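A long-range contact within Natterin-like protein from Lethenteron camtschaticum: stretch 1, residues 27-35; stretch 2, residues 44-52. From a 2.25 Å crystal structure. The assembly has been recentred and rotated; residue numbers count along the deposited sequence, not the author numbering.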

# COMPACT_ATOMS: atom_id res chain seq x y z
N ALA A 27 -23.20 1.08 11.47
CA ALA A 27 -22.89 0.47 10.17
C ALA A 27 -22.42 -0.99 10.25
O ALA A 27 -21.60 -1.45 9.46
CB ALA A 27 -21.84 1.31 9.44
N ALA A 28 -22.94 -1.71 11.24
CA ALA A 28 -22.69 -3.14 11.32
C ALA A 28 -23.59 -3.83 10.31
O ALA A 28 -24.73 -3.43 10.13
CB ALA A 28 -22.96 -3.66 12.72
N THR A 29 -23.08 -4.87 9.66
CA THR A 29 -23.76 -5.49 8.56
C THR A 29 -23.97 -6.99 8.78
O THR A 29 -23.47 -7.60 9.69
CB THR A 29 -22.96 -5.28 7.26
OG1 THR A 29 -21.65 -5.81 7.37
CG2 THR A 29 -22.86 -3.80 6.93
N LEU A 30 -24.77 -7.57 7.91
CA LEU A 30 -25.13 -8.97 8.01
C LEU A 30 -23.91 -9.84 7.80
O LEU A 30 -23.28 -9.74 6.76
CB LEU A 30 -26.20 -9.30 6.97
CG LEU A 30 -26.62 -10.77 6.90
CD1 LEU A 30 -27.32 -11.19 8.20
CD2 LEU A 30 -27.51 -11.03 5.68
N GLN A 31 -23.61 -10.71 8.76
CA GLN A 31 -22.50 -11.64 8.68
C GLN A 31 -22.97 -13.07 8.46
O GLN A 31 -22.36 -13.82 7.68
CB GLN A 31 -21.62 -11.58 9.94
CG GLN A 31 -20.45 -12.55 9.80
CD GLN A 31 -19.29 -12.34 10.75
OE1 GLN A 31 -19.25 -11.39 11.53
NE2 GLN A 31 -18.38 -13.31 10.72
N LYS A 32 -24.05 -13.44 9.13
CA LYS A 32 -24.51 -14.78 9.10
C LYS A 32 -26.03 -14.86 9.30
O LYS A 32 -26.60 -14.12 10.07
CB LYS A 32 -23.81 -15.56 10.21
CG LYS A 32 -24.05 -17.07 10.24
CD LYS A 32 -23.26 -17.69 11.42
CE LYS A 32 -23.44 -19.18 11.51
NZ LYS A 32 -22.46 -19.76 12.50
N LEU A 33 -26.66 -15.82 8.63
CA LEU A 33 -28.09 -16.06 8.74
C LEU A 33 -28.35 -17.55 8.89
O LEU A 33 -27.70 -18.38 8.25
CB LEU A 33 -28.74 -15.61 7.47
CG LEU A 33 -30.20 -15.88 7.27
CD1 LEU A 33 -30.96 -15.10 8.31
CD2 LEU A 33 -30.72 -15.49 5.87
N SER A 34 -29.32 -17.90 9.72
CA SER A 34 -29.78 -19.26 9.84
C SER A 34 -31.32 -19.29 9.84
O SER A 34 -31.95 -18.49 10.51
CB SER A 34 -29.21 -19.88 11.12
OG SER A 34 -29.70 -21.18 11.28
N VAL A 35 -31.90 -20.23 9.10
CA VAL A 35 -33.31 -20.27 8.84
C VAL A 35 -33.88 -21.66 9.13
O VAL A 35 -33.34 -22.70 8.70
CB VAL A 35 -33.64 -19.91 7.38
CG1 VAL A 35 -35.14 -19.92 7.11
CG2 VAL A 35 -33.11 -18.52 7.03
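Stretch 2 44-52: GVQVWLTDG

Stretch 2 lies alongside stretch 1 as an antiparallel neighbour in a β-sheet. Residues 44-49 form a strand that begins earlier in the chain and runs against strand 30-35; the two N-to-C directions make an angle of 161°, and the axes approach to 4.6 Å. Beyond the strand, a type I turn from Leu-49 to Gly-52 is closed by a hydrogen bond from Gly-52 N to Leu-49 O (3.0 Å). The positive phi of Gly-52 (86°) suits glycine, since a CB there would be jammed against the preceding carbonyl oxygen.

Val-35 faces Val-45 and Leu-33 faces Val-47 as non-hydrogen-bonded pairs, with CA-CA distances of 4.6 and 4.7 Å. Between and beyond them lie the hydrogen-bonded pairs. Ser-34 N donates to Gln-46 O (2.9 Å) and Gln-46 N to Ser-34 O (2.8 Å), while Trp-48 N donates to Lys-32 O (2.9 Å). A β-bulge then shifts the register by one residue, so that Leu-30 pairs with Leu-49 (CA-CA 4.6 Å). Gln-31, with phi/psi of -108/-40, departs from extended geometry at this point, and Trp-48 O consequently receives two amides: Gln-31 N at 2.9 Å and, more weakly, Lys-32 N at 3.3 Å. Past the bulge, the contact continues outside the strands, where Thr-50 N donates to Thr-29 O (2.8 Å) and Thr-29 N to the side-chain oxygen Thr-50 OG1 (3.1 Å).

The side chains of Leu-33, Val-35, Val-45 and Val-47 share one face of the sheet. Leu-33 CD1 reaches Val-45 CG1 at 3.6 Å and Val-47 CG2 at 3.9 Å, bridging the two valines; Val-35 CG2 lies 4.0 Å from Val-45 CG2. Leu-30 points away at CA-to-CB, yet its end returns to place CD1 3.6 Å from Val-47 CG1.

Lys-32, Ser-34, Gln-46 and Trp-48 occupy the other face. Here the extended, all-t Lys-32 side chain runs over the indole: its CD lies 3.9 Å from the centroid of the Trp-48 six-membered ring in a CH-π contact, and its NZ lies 4.9 Å from the same centroid, over the face, in a cation-π interaction. Ser-34 instead meets the ring edge, with CB 3.8 Å from Trp-48 CZ3.

At the turn, Ala-28 CB packs 3.6 Å from Asp-51 CG. A water links Gln-31 to Thr-50, donating to Gln-31 OE1 (2.9 Å from the water O) and to Thr-50 O (2.4 Å from the water O). Together the two stretches bury 724 Å², summed over both sides.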

# COMPACT_ATOMS: atom_id res chain seq x y z
N GLY A 44 -38.57 -19.69 11.58
CA GLY A 44 -37.71 -18.85 12.37
C GLY A 44 -36.43 -18.46 11.66
O GLY A 44 -36.00 -19.09 10.71
N VAL A 45 -35.82 -17.41 12.18
CA VAL A 45 -34.58 -16.90 11.64
C VAL A 45 -33.68 -16.47 12.80
O VAL A 45 -34.15 -15.87 13.75
CB VAL A 45 -34.92 -15.70 10.74
CG1 VAL A 45 -33.78 -14.79 10.57
CG2 VAL A 45 -35.37 -16.17 9.37
N GLN A 46 -32.41 -16.78 12.72
CA GLN A 46 -31.42 -16.19 13.58
C GLN A 46 -30.38 -15.40 12.72
O GLN A 46 -29.90 -15.88 11.69
CB GLN A 46 -30.77 -17.27 14.40
CG GLN A 46 -29.65 -16.87 15.33
CD GLN A 46 -29.32 -17.92 16.38
OE1 GLN A 46 -28.72 -18.95 16.11
NE2 GLN A 46 -29.70 -17.62 17.59
N VAL A 47 -30.03 -14.21 13.16
CA VAL A 47 -29.23 -13.30 12.39
C VAL A 47 -28.08 -12.78 13.25
O VAL A 47 -28.28 -12.38 14.43
CB VAL A 47 -30.08 -12.07 11.98
CG1 VAL A 47 -29.27 -11.06 11.19
CG2 VAL A 47 -31.33 -12.49 11.20
N TRP A 48 -26.90 -12.76 12.65
CA TRP A 48 -25.68 -12.22 13.28
C TRP A 48 -25.15 -11.02 12.48
O TRP A 48 -25.08 -11.07 11.23
CB TRP A 48 -24.57 -13.26 13.27
CG TRP A 48 -24.75 -14.48 14.12
CD1 TRP A 48 -24.09 -14.75 15.29
CD2 TRP A 48 -25.54 -15.64 13.82
NE1 TRP A 48 -24.44 -16.00 15.73
CE2 TRP A 48 -25.32 -16.58 14.86
CE3 TRP A 48 -26.39 -15.98 12.77
CZ2 TRP A 48 -25.97 -17.84 14.90
CZ3 TRP A 48 -27.01 -17.21 12.78
CH2 TRP A 48 -26.80 -18.15 13.84
N LEU A 49 -24.80 -9.95 13.17
CA LEU A 49 -24.17 -8.79 12.55
C LEU A 49 -22.68 -8.77 12.80
O LEU A 49 -22.19 -9.46 13.68
CB LEU A 49 -24.81 -7.51 13.03
CG LEU A 49 -26.31 -7.42 12.85
CD1 LEU A 49 -26.85 -6.09 13.35
CD2 LEU A 49 -26.70 -7.65 11.39
N THR A 50 -21.94 -8.00 12.01
CA THR A 50 -20.48 -7.99 12.08
C THR A 50 -19.94 -7.36 13.38
O THR A 50 -18.75 -7.50 13.63
CB THR A 50 -19.87 -7.24 10.91
OG1 THR A 50 -20.47 -5.94 10.82
CG2 THR A 50 -20.05 -8.00 9.61
N ASP A 51 -20.78 -6.72 14.19
CA ASP A 51 -20.38 -6.26 15.53
C ASP A 51 -20.71 -7.27 16.65
O ASP A 51 -20.69 -6.94 17.80
CB ASP A 51 -21.06 -4.91 15.89
CG ASP A 51 -22.59 -5.02 15.98
OD1 ASP A 51 -23.14 -6.11 15.71
OD2 ASP A 51 -23.28 -4.00 16.28
N GLY A 52 -21.03 -8.50 16.30
CA GLY A 52 -21.27 -9.56 17.29
C GLY A 52 -22.70 -9.60 17.82
O GLY A 52 -23.05 -10.49 18.55
O HOH W 1 -17.56 -9.36 12.63